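Local coordinates for membrane-associated lipoprotein (Ureaplasma parvum, PDB 3K63), which is of unknown function but, as a predicted lipoprotein, is probably tethered to the cell membrane by a lipid, this chain being its lipoprotein-associated type-17 domain, at residues G77-L83 / L97-F103; L33-K39 / G109-N113; K20-F24 / N40-G44. All blocks are in the same frame, centred on the assembly; numbering follows the deposited sequence.

Contact 1: residues G77-L83 / L97-F103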
loop_
_atom_site.group_PDB
_atom_site.type_symbol
_atom_site.label_atom_id
_atom_site.label_comp_id
_atom_site.label_asym_id
_atom_site.label_seq_id
_atom_site.Cartn_x
_atom_site.Cartn_y
_atom_site.Cartn_z
ATOM N N GLY A 77 3.967 -0.311 -11.895
ATOM C CA GLY A 77 2.695 -0.188 -11.201
ATOM C C GLY A 77 2.801 -0.867 -9.844
ATOM O O GLY A 77 1.890 -1.573 -9.395
ATOM N N THR A 78 3.929 -0.612 -9.185
ATOM C CA THR A 78 4.246 -1.187 -7.889
ATOM C C THR A 78 4.474 -0.188 -6.751
ATOM O O THR A 78 4.844 0.960 -6.982
ATOM C CB THR A 78 5.491 -2.041 -8.032
ATOM O OG1 THR A 78 5.284 -3.002 -9.075
ATOM C CG2 THR A 78 5.815 -2.745 -6.731
ATOM N N LEU A 79 4.235 -0.637 -5.522
ATOM C CA LEU A 79 4.427 0.192 -4.339
ATOM C C LEU A 79 4.904 -0.701 -3.211
ATOM O O LEU A 79 4.668 -1.913 -3.213
ATOM C CB LEU A 79 3.124 0.870 -3.912
ATOM C CG LEU A 79 2.641 2.148 -4.600
ATOM C CD1 LEU A 79 1.181 2.366 -4.226
ATOM C CD2 LEU A 79 3.482 3.345 -4.192
ATOM N N LYS A 80 5.595 -0.102 -2.256
ATOM C CA LYS A 80 6.101 -0.815 -1.102
ATOM C C LYS A 80 5.252 -0.266 0.039
ATOM O O LYS A 80 5.315 0.922 0.367
ATOM C CB LYS A 80 7.576 -0.462 -0.916
ATOM C CG LYS A 80 8.295 -1.263 0.163
ATOM C CD LYS A 80 9.827 -1.034 0.219
ATOM C CE LYS A 80 10.529 -1.693 -0.968
ATOM N NZ LYS A 80 12.022 -1.555 -0.926
ATOM N N LEU A 81 4.422 -1.122 0.615
ATOM C CA LEU A 81 3.553 -0.722 1.716
ATOM C C LEU A 81 4.212 -0.942 3.072
ATOM O O LEU A 81 4.526 -2.071 3.457
ATOM C CB LEU A 81 2.250 -1.509 1.672
ATOM C CG LEU A 81 1.084 -0.922 0.886
ATOM C CD1 LEU A 81 1.444 -0.849 -0.579
ATOM C CD2 LEU A 81 -0.168 -1.787 1.108
ATOM N N SER A 82 4.426 0.137 3.804
ATOM C CA SER A 82 5.037 0.025 5.112
ATOM C C SER A 82 3.860 -0.185 6.063
ATOM O O SER A 82 3.017 0.699 6.212
ATOM C CB SER A 82 5.789 1.311 5.437
ATOM O OG SER A 82 6.501 1.209 6.652
ATOM N N LEU A 83 3.810 -1.356 6.700
ATOM C CA LEU A 83 2.717 -1.712 7.596
ATOM C C LEU A 83 3.015 -1.744 9.074
ATOM O O LEU A 83 4.148 -1.987 9.499
ATOM C CB LEU A 83 2.189 -3.084 7.224
ATOM C CG LEU A 83 1.840 -3.336 5.765
ATOM C CD1 LEU A 83 1.690 -4.840 5.538
ATOM C CD2 LEU A 83 0.564 -2.589 5.425
ATOM N N LEU A 97 7.231 -4.511 5.825
ATOM C CA LEU A 97 7.187 -3.894 4.508
ATOM C C LEU A 97 6.643 -4.955 3.552
ATOM O O LEU A 97 7.126 -6.078 3.545
ATOM C CB LEU A 97 8.593 -3.445 4.099
ATOM C CG LEU A 97 9.214 -2.409 5.046
ATOM C CD1 LEU A 97 10.688 -2.244 4.709
ATOM C CD2 LEU A 97 8.499 -1.071 4.932
ATOM N N LEU A 98 5.632 -4.607 2.764
ATOM C CA LEU A 98 5.026 -5.550 1.828
ATOM C C LEU A 98 4.980 -4.930 0.437
ATOM O O LEU A 98 4.425 -3.849 0.259
ATOM C CB LEU A 98 3.604 -5.895 2.284
ATOM C CG LEU A 98 2.658 -6.603 1.315
ATOM C CD1 LEU A 98 3.042 -8.047 1.173
ATOM C CD2 LEU A 98 1.249 -6.506 1.839
ATOM N N GLU A 99 5.543 -5.611 -0.553
ATOM C CA GLU A 99 5.548 -5.071 -1.905
ATOM C C GLU A 99 4.350 -5.530 -2.728
ATOM O O GLU A 99 4.183 -6.725 -2.951
ATOM C CB GLU A 99 6.839 -5.476 -2.608
ATOM C CG GLU A 99 7.026 -4.848 -3.969
ATOM C CD GLU A 99 8.462 -4.941 -4.437
ATOM O OE1 GLU A 99 9.357 -4.496 -3.681
ATOM O OE2 GLU A 99 8.688 -5.455 -5.554
ATOM N N VAL A 100 3.515 -4.597 -3.188
ATOM C CA VAL A 100 2.357 -4.989 -3.982
ATOM C C VAL A 100 2.311 -4.313 -5.341
ATOM O O VAL A 100 2.713 -3.159 -5.499
ATOM C CB VAL A 100 1.044 -4.701 -3.254
ATOM C CG1 VAL A 100 1.183 -5.084 -1.803
ATOM C CG2 VAL A 100 0.671 -3.256 -3.399
ATOM N N SER A 101 1.808 -5.050 -6.322
ATOM C CA SER A 101 1.701 -4.558 -7.682
ATOM C C SER A 101 0.238 -4.510 -8.096
ATOM O O SER A 101 -0.651 -4.776 -7.285
ATOM C CB SER A 101 2.468 -5.481 -8.613
ATOM O OG SER A 101 2.003 -6.802 -8.445
ATOM N N GLY A 102 -0.014 -4.159 -9.354
ATOM C CA GLY A 102 -1.383 -4.100 -9.827
ATOM C C GLY A 102 -1.927 -2.686 -9.896
ATOM O O GLY A 102 -3.131 -2.478 -10.118
ATOM N N PHE A 103 -1.060 -1.709 -9.655
ATOM C CA PHE A 103 -1.479 -0.320 -9.717
ATOM C C PHE A 103 -1.295 0.132 -11.160
ATOM O O PHE A 103 -0.612 -0.531 -11.946
ATOM C CB PHE A 103 -0.620 0.528 -8.789
ATOM C CG PHE A 103 -0.804 0.209 -7.337
ATOM C CD1 PHE A 103 -1.923 0.664 -6.646
ATOM C CD2 PHE A 103 0.125 -0.582 -6.665
ATOM C CE1 PHE A 103 -2.116 0.332 -5.305
ATOM C CE2 PHE A 103 -0.064 -0.917 -5.322
ATOM C CZ PHE A 103 -1.184 -0.461 -4.644
#

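Contact 2: residues L33-K39 / G109-N113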
loop_
_atom_site.group_PDB
_atom_site.type_symbol
_atom_site.label_atom_id
_atom_site.label_comp_id
_atom_site.label_asym_id
_atom_site.label_seq_id
_atom_site.Cartn_x
_atom_site.Cartn_y
_atom_site.Cartn_z
ATOM N N LEU A 33 -1.748 5.624 -10.411
ATOM C CA LEU A 33 -0.309 5.486 -10.562
ATOM C C LEU A 33 0.324 5.459 -9.170
ATOM O O LEU A 33 -0.165 6.115 -8.245
ATOM C CB LEU A 33 0.250 6.674 -11.337
ATOM C CG LEU A 33 0.005 6.740 -12.845
ATOM C CD1 LEU A 33 0.216 8.171 -13.332
ATOM C CD2 LEU A 33 0.934 5.758 -13.576
ATOM N N PRO A 34 1.394 4.674 -8.991
ATOM C CA PRO A 34 1.994 4.665 -7.662
ATOM C C PRO A 34 2.290 6.077 -7.177
ATOM O O PRO A 34 2.059 6.385 -6.007
ATOM C CB PRO A 34 3.250 3.831 -7.859
ATOM C CG PRO A 34 2.744 2.761 -8.796
ATOM C CD PRO A 34 1.888 3.546 -9.800
ATOM N N SER A 35 2.767 6.942 -8.074
ATOM C CA SER A 35 3.106 8.316 -7.704
ATOM C C SER A 35 1.914 9.098 -7.167
ATOM O O SER A 35 2.073 9.893 -6.249
ATOM C CB SER A 35 3.756 9.050 -8.887
ATOM O OG SER A 35 2.883 9.137 -10.001
ATOM N N GLN A 36 0.729 8.878 -7.724
ATOM C CA GLN A 36 -0.474 9.560 -7.241
ATOM C C GLN A 36 -0.759 9.165 -5.784
ATOM O O GLN A 36 -1.070 10.012 -4.947
ATOM C CB GLN A 36 -1.695 9.189 -8.097
ATOM C CG GLN A 36 -1.650 9.666 -9.544
ATOM C CD GLN A 36 -2.802 9.120 -10.350
ATOM O OE1 GLN A 36 -2.775 7.970 -10.814
ATOM N NE2 GLN A 36 -3.843 9.931 -10.498
ATOM N N ILE A 37 -0.653 7.874 -5.488
ATOM C CA ILE A 37 -0.911 7.379 -4.138
ATOM C C ILE A 37 0.115 7.926 -3.140
ATOM O O ILE A 37 -0.230 8.361 -2.043
ATOM C CB ILE A 37 -0.912 5.825 -4.122
ATOM C CG1 ILE A 37 -2.143 5.313 -4.888
ATOM C CG2 ILE A 37 -0.906 5.308 -2.678
ATOM C CD1 ILE A 37 -2.139 3.811 -5.188
ATOM N N TYR A 38 1.379 7.905 -3.542
ATOM C CA TYR A 38 2.478 8.395 -2.724
ATOM C C TYR A 38 2.333 9.885 -2.351
ATOM O O TYR A 38 2.718 10.303 -1.265
ATOM C CB TYR A 38 3.774 8.198 -3.497
ATOM C CG TYR A 38 5.013 8.757 -2.828
ATOM C CD1 TYR A 38 5.749 7.992 -1.933
ATOM C CD2 TYR A 38 5.454 10.041 -3.110
ATOM C CE1 TYR A 38 6.903 8.496 -1.337
ATOM C CE2 TYR A 38 6.595 10.555 -2.526
ATOM C CZ TYR A 38 7.321 9.782 -1.638
ATOM O OH TYR A 38 8.464 10.287 -1.038
ATOM N N LYS A 39 1.772 10.677 -3.262
ATOM C CA LYS A 39 1.611 12.114 -3.048
ATOM C C LYS A 39 0.280 12.525 -2.436
ATOM O O LYS A 39 0.049 13.707 -2.158
ATOM C CB LYS A 39 1.807 12.851 -4.382
ATOM C CG LYS A 39 3.229 12.777 -4.884
ATOM C CD LYS A 39 3.447 13.483 -6.200
ATOM C CE LYS A 39 4.961 13.628 -6.439
ATOM N NZ LYS A 39 5.353 14.346 -7.700
ATOM N N GLY A 109 7.139 5.609 -17.149
ATOM C CA GLY A 109 7.118 6.054 -15.769
ATOM C C GLY A 109 6.707 7.498 -15.562
ATOM O O GLY A 109 6.820 8.026 -14.463
ATOM N N VAL A 110 6.243 8.154 -16.615
ATOM C CA VAL A 110 5.825 9.547 -16.490
ATOM C C VAL A 110 4.678 9.612 -15.478
ATOM O O VAL A 110 3.856 8.706 -15.442
ATOM C CB VAL A 110 5.378 10.102 -17.874
ATOM C CG1 VAL A 110 4.432 9.120 -18.533
ATOM C CG2 VAL A 110 4.713 11.463 -17.719
ATOM N N ASP A 111 4.620 10.660 -14.653
ATOM C CA ASP A 111 3.556 10.766 -13.649
ATOM C C ASP A 111 2.312 11.527 -14.112
ATOM O O ASP A 111 2.273 12.062 -15.221
ATOM C CB ASP A 111 4.088 11.395 -12.349
ATOM C CG ASP A 111 4.442 12.868 -12.506
ATOM O OD1 ASP A 111 4.169 13.447 -13.582
ATOM O OD2 ASP A 111 4.988 13.456 -11.539
ATOM N N GLU A 112 1.312 11.574 -13.231
ATOM C CA GLU A 112 0.028 12.222 -13.496
ATOM C C GLU A 112 0.118 13.691 -13.919
ATOM O O GLU A 112 -0.863 14.269 -14.387
ATOM C CB GLU A 112 -0.878 12.118 -12.264
ATOM C CG GLU A 112 -0.400 12.970 -11.099
ATOM C CD GLU A 112 0.603 12.246 -10.222
ATOM O OE1 GLU A 112 1.327 11.366 -10.736
ATOM O OE2 GLU A 112 0.676 12.560 -9.015
ATOM N N ASN A 113 1.280 14.303 -13.728
ATOM C CA ASN A 113 1.458 15.699 -14.095
ATOM C C ASN A 113 2.438 15.825 -15.255
ATOM O O ASN A 113 3.079 16.856 -15.435
ATOM C CB ASN A 113 1.913 16.503 -12.863
ATOM C CG ASN A 113 0.753 16.833 -11.934
ATOM O OD1 ASN A 113 0.875 16.789 -10.707
ATOM N ND2 ASN A 113 -0.388 17.179 -12.531
#

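Contact 3: residues K20-F24 / N40-G44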
loop_
_atom_site.group_PDB
_atom_site.type_symbol
_atom_site.label_atom_id
_atom_site.label_comp_id
_atom_site.label_asym_id
_atom_site.label_seq_id
_atom_site.Cartn_x
_atom_site.Cartn_y
_atom_site.Cartn_z
ATOM N N LYS A 20 -8.402 2.372 0.841
ATOM C CA LYS A 20 -8.987 3.339 -0.036
ATOM C C LYS A 20 -8.414 4.630 0.511
ATOM O O LYS A 20 -8.300 4.801 1.724
ATOM C CB LYS A 20 -10.511 3.288 0.083
ATOM C CG LYS A 20 -11.218 3.575 -1.238
ATOM C CD LYS A 20 -12.738 3.360 -1.206
ATOM C CE LYS A 20 -13.458 4.527 -0.530
ATOM N NZ LYS A 20 -14.933 4.293 -0.499
ATOM N N LEU A 21 -8.012 5.515 -0.391
ATOM C CA LEU A 21 -7.431 6.789 -0.003
ATOM C C LEU A 21 -8.469 7.899 0.015
ATOM O O LEU A 21 -9.248 8.068 -0.928
ATOM C CB LEU A 21 -6.308 7.173 -0.963
ATOM C CG LEU A 21 -4.869 6.820 -0.588
ATOM C CD1 LEU A 21 -4.671 5.323 -0.549
ATOM C CD2 LEU A 21 -3.926 7.477 -1.614
ATOM N N ALA A 22 -8.472 8.660 1.098
ATOM C CA ALA A 22 -9.404 9.766 1.247
ATOM C C ALA A 22 -9.390 10.718 0.046
ATOM O O ALA A 22 -10.362 11.437 -0.200
ATOM C CB ALA A 22 -9.084 10.543 2.520
ATOM N N ALA A 23 -8.290 10.713 -0.703
ATOM C CA ALA A 23 -8.147 11.596 -1.852
ATOM C C ALA A 23 -8.761 11.024 -3.129
ATOM O O ALA A 23 -9.149 11.769 -4.019
ATOM C CB ALA A 23 -6.679 11.919 -2.063
ATOM N N PHE A 24 -8.861 9.702 -3.211
ATOM C CA PHE A 24 -9.443 9.083 -4.393
ATOM C C PHE A 24 -10.495 8.045 -4.037
ATOM O O PHE A 24 -10.449 6.917 -4.508
ATOM C CB PHE A 24 -8.355 8.422 -5.236
ATOM C CG PHE A 24 -7.190 9.318 -5.533
ATOM C CD1 PHE A 24 -5.921 9.001 -5.057
ATOM C CD2 PHE A 24 -7.363 10.485 -6.272
ATOM C CE1 PHE A 24 -4.848 9.834 -5.310
ATOM C CE2 PHE A 24 -6.298 11.325 -6.533
ATOM C CZ PHE A 24 -5.034 10.999 -6.050
ATOM N N ASN A 40 -0.590 11.551 -2.208
ATOM C CA ASN A 40 -1.898 11.876 -1.671
ATOM C C ASN A 40 -2.379 11.099 -0.481
ATOM O O ASN A 40 -3.492 11.326 -0.043
ATOM C CB ASN A 40 -2.948 11.784 -2.781
ATOM C CG ASN A 40 -2.725 12.808 -3.858
ATOM O OD1 ASN A 40 -2.985 14.000 -3.672
ATOM N ND2 ASN A 40 -2.213 12.356 -4.989
ATOM N N TYR A 41 -1.570 10.198 0.062
ATOM C CA TYR A 41 -2.050 9.443 1.205
ATOM C C TYR A 41 -2.053 10.277 2.487
ATOM O O TYR A 41 -2.650 9.884 3.495
ATOM C CB TYR A 41 -1.248 8.144 1.376
ATOM C CG TYR A 41 0.160 8.276 1.896
ATOM C CD1 TYR A 41 0.412 8.355 3.255
ATOM C CD2 TYR A 41 1.248 8.249 1.028
ATOM C CE1 TYR A 41 1.721 8.393 3.748
ATOM C CE2 TYR A 41 2.557 8.285 1.502
ATOM C CZ TYR A 41 2.792 8.353 2.860
ATOM O OH TYR A 41 4.094 8.354 3.334
ATOM N N TYR A 42 -1.422 11.446 2.436
ATOM C CA TYR A 42 -1.366 12.323 3.593
ATOM C C TYR A 42 -2.780 12.830 3.885
ATOM O O TYR A 42 -3.048 13.378 4.952
ATOM C CB TYR A 42 -0.441 13.510 3.323
ATOM C CG TYR A 42 -1.031 14.539 2.383
ATOM C CD1 TYR A 42 -1.760 15.629 2.871
ATOM C CD2 TYR A 42 -0.924 14.385 1.005
ATOM C CE1 TYR A 42 -2.371 16.533 2.006
ATOM C CE2 TYR A 42 -1.530 15.282 0.129
ATOM C CZ TYR A 42 -2.257 16.352 0.636
ATOM O OH TYR A 42 -2.900 17.214 -0.223
ATOM N N GLN A 43 -3.682 12.649 2.929
ATOM C CA GLN A 43 -5.059 13.069 3.111
ATOM C C GLN A 43 -5.854 12.037 3.885
ATOM O O GLN A 43 -6.942 12.326 4.354
ATOM C CB GLN A 43 -5.711 13.314 1.753
ATOM C CG GLN A 43 -5.263 14.605 1.101
ATOM C CD GLN A 43 -6.030 14.891 -0.160
ATOM O OE1 GLN A 43 -7.263 14.986 -0.141
ATOM N NE2 GLN A 43 -5.309 15.033 -1.272
ATOM N N GLY A 44 -5.308 10.828 4.008
ATOM C CA GLY A 44 -5.998 9.788 4.747
ATOM C C GLY A 44 -6.080 8.449 4.049
ATOM O O GLY A 44 -6.169 8.357 2.822
HETATM O O HOH W 1 -5.813 10.301 1.042
#

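Contact 1: residues G77-L83 / L97-F103
The F103 ring receives the CD1 methyl of L79 over one face: this carbon stands 3.8 Å from the ring centroid, 15° off the ring normal, in a CH-pi contact. The carbonyl oxygens of G77 and V100 lie at the ring edge, near its plane, where aromatic C-H groups can meet them. L79 reaches the ring because its CG is set anti to the carbonyl carbon (chi1 -81°), and phenylalanine suits position 103 because its broad ring can take L79 on a face while P34 and I37 of helix 34-40 also pack on it. Strands 79-87 and 93-100 form an antiparallel beta hairpin, the last two strands of a three-stranded sheet with 56-64 on the far side of 79-87. Their pairing here rests on two hydrogen-bonded pairs. L79 N to V100 O and V100 N to L79 O measure 2.9 Å each; L81 N to L98 O measures 2.8 Å, and L98 N returns to L81 O. Farther along, F103 N bonds to G77 O at 3.0 Å. Glycine suits G77, with its positive phi, because F103 O comes close to the place a beta carbon would take; G102 too has positive phi. The two faces of the hairpin differ. L79, L81, L98 and V100 share the apolar one, where L81 CD1 touches V100 CG2 at 3.8 Å and L83 CD1 lies against L98 CB. The other holds K80, S82, L97 and E99. There the charged ends of K80 and E99 do not meet, although K80 CE comes near E99 OE1; the K80 amine bonds instead to the carbonyl of P66. L97 CD2 rests on S82 OG at 3.5 Å. T78 turns its methyl CG2 to E99 CG, 3.7 Å away, and gives its hydroxyl to N76 O.

Contact 2: residues L33-K39 / G109-N113
S35 and E112 make the hydrogen bond of this contact: S35 OG donates to E112 OE1 over 2.8 Å, on the syn lone pair, the side of the other carboxylate oxygen. The bent glutamate chain (chi2 -87°) folds its carboxylate back over the first turn of helix 34-40, and a serine, short and polar, suits a position so close to the loop. The same hydroxyl is also bonded to N74 ND2 of helix 70-76, which further holds G109 O, so one asparagine ties both segments. At the helix start L33 sits at the N-cap, and the Q36 side chain reaches back so that its OE1 accepts from L33 N at 2.6 Å with an angle of 170°. Proline at P34 suits the first helical turn, which needs no amide hydrogen there. In the loop, D111 OD1 accepts from N113 N at 3.0 Å, met from above the carboxylate plane; this is an Asx turn, and T115 N bonds to the same oxygen. Charge adds a long salt bridge, K39 NZ to D111 OD2 at 4.0 Å, reached by an extended lysine chain. Van der Waals contacts set carbon against polar groups: L33 CD1 lies 3.6 Å from E112 N, and Q36 CG 3.5 Å from E112 CD, the Q36 and E112 chains running alongside in opposing senses with amide and carboxylate planes 45° apart. The S35 bond and the first helical turn probably favour the E112 anion, and K39 weakly that of D111. With the N74 bridge, these polar links are what chiefly hold an irregular loop to the helix.

Contact 3: residues K20-F24 / N40-G44
The methyl of A23 overlaps the end of Q43, its CB lying 3.5 Å from Q43 NE2 and close to the whole amide. The same methyl covers one face of the F24 ring, over its centre. F24 presents an edge to N40: CZ comes 3.3 Å from N40 ND2, which lies near the ring plane, and the amide is turned 79° from the ring. That ND2, carried to the edge by a CG anti to the carbonyl carbon (chi1 -65°), has its polar partner in Q36 O of helix 34-40. L21 to F24 form a type I turn as strand 17-21 ends, and residues 40-44 lead from helix 34-40 into strand 45-49. K20 and E46 pair in the two-stranded sheet; A22 N to G44 O, 2.9 Å with an angle of 161°, continues the same antiparallel alignment beyond the strands, though the donor stands above the carbonyl plane. Glycine suits G44, whose positive phi and nearness to A22 CB leave little room for a side chain, and small alanines let the backbones close. L21 CD2 rests on Y41 CA at 3.9 Å, while Y41 OH accepts from N62 ND2. A water donates to N40 O (2.8 Å) and G44 O (2.7 Å) and accepts weakly from A23 N. G44 O is thus gripped by an amide and a water, which implies that backbone groups and solvent join turn to loop, with side chains filling in around them.

Along the chain contact 3 opens first, at 20-24, and closes at 40-44; contact 2 starts between those segments, at 33-39, and closes last, after both segments of contact 1 have passed. Helix 34-40 joins all three: P34 and I37 press on L79 and F103 of contact 1, its first turn meets the 109-113 loop, with K39 at the far end, it leads into 40-44, and I37 O and Q36 O touch L21 and F24 of 20-24. Centres lie 13 to 16 Å apart, and contacts 1 and 3 do not touch, their nearest atoms about 7 Å apart. The helix thus bridges the two sheets and the C-terminal segment within the one chain.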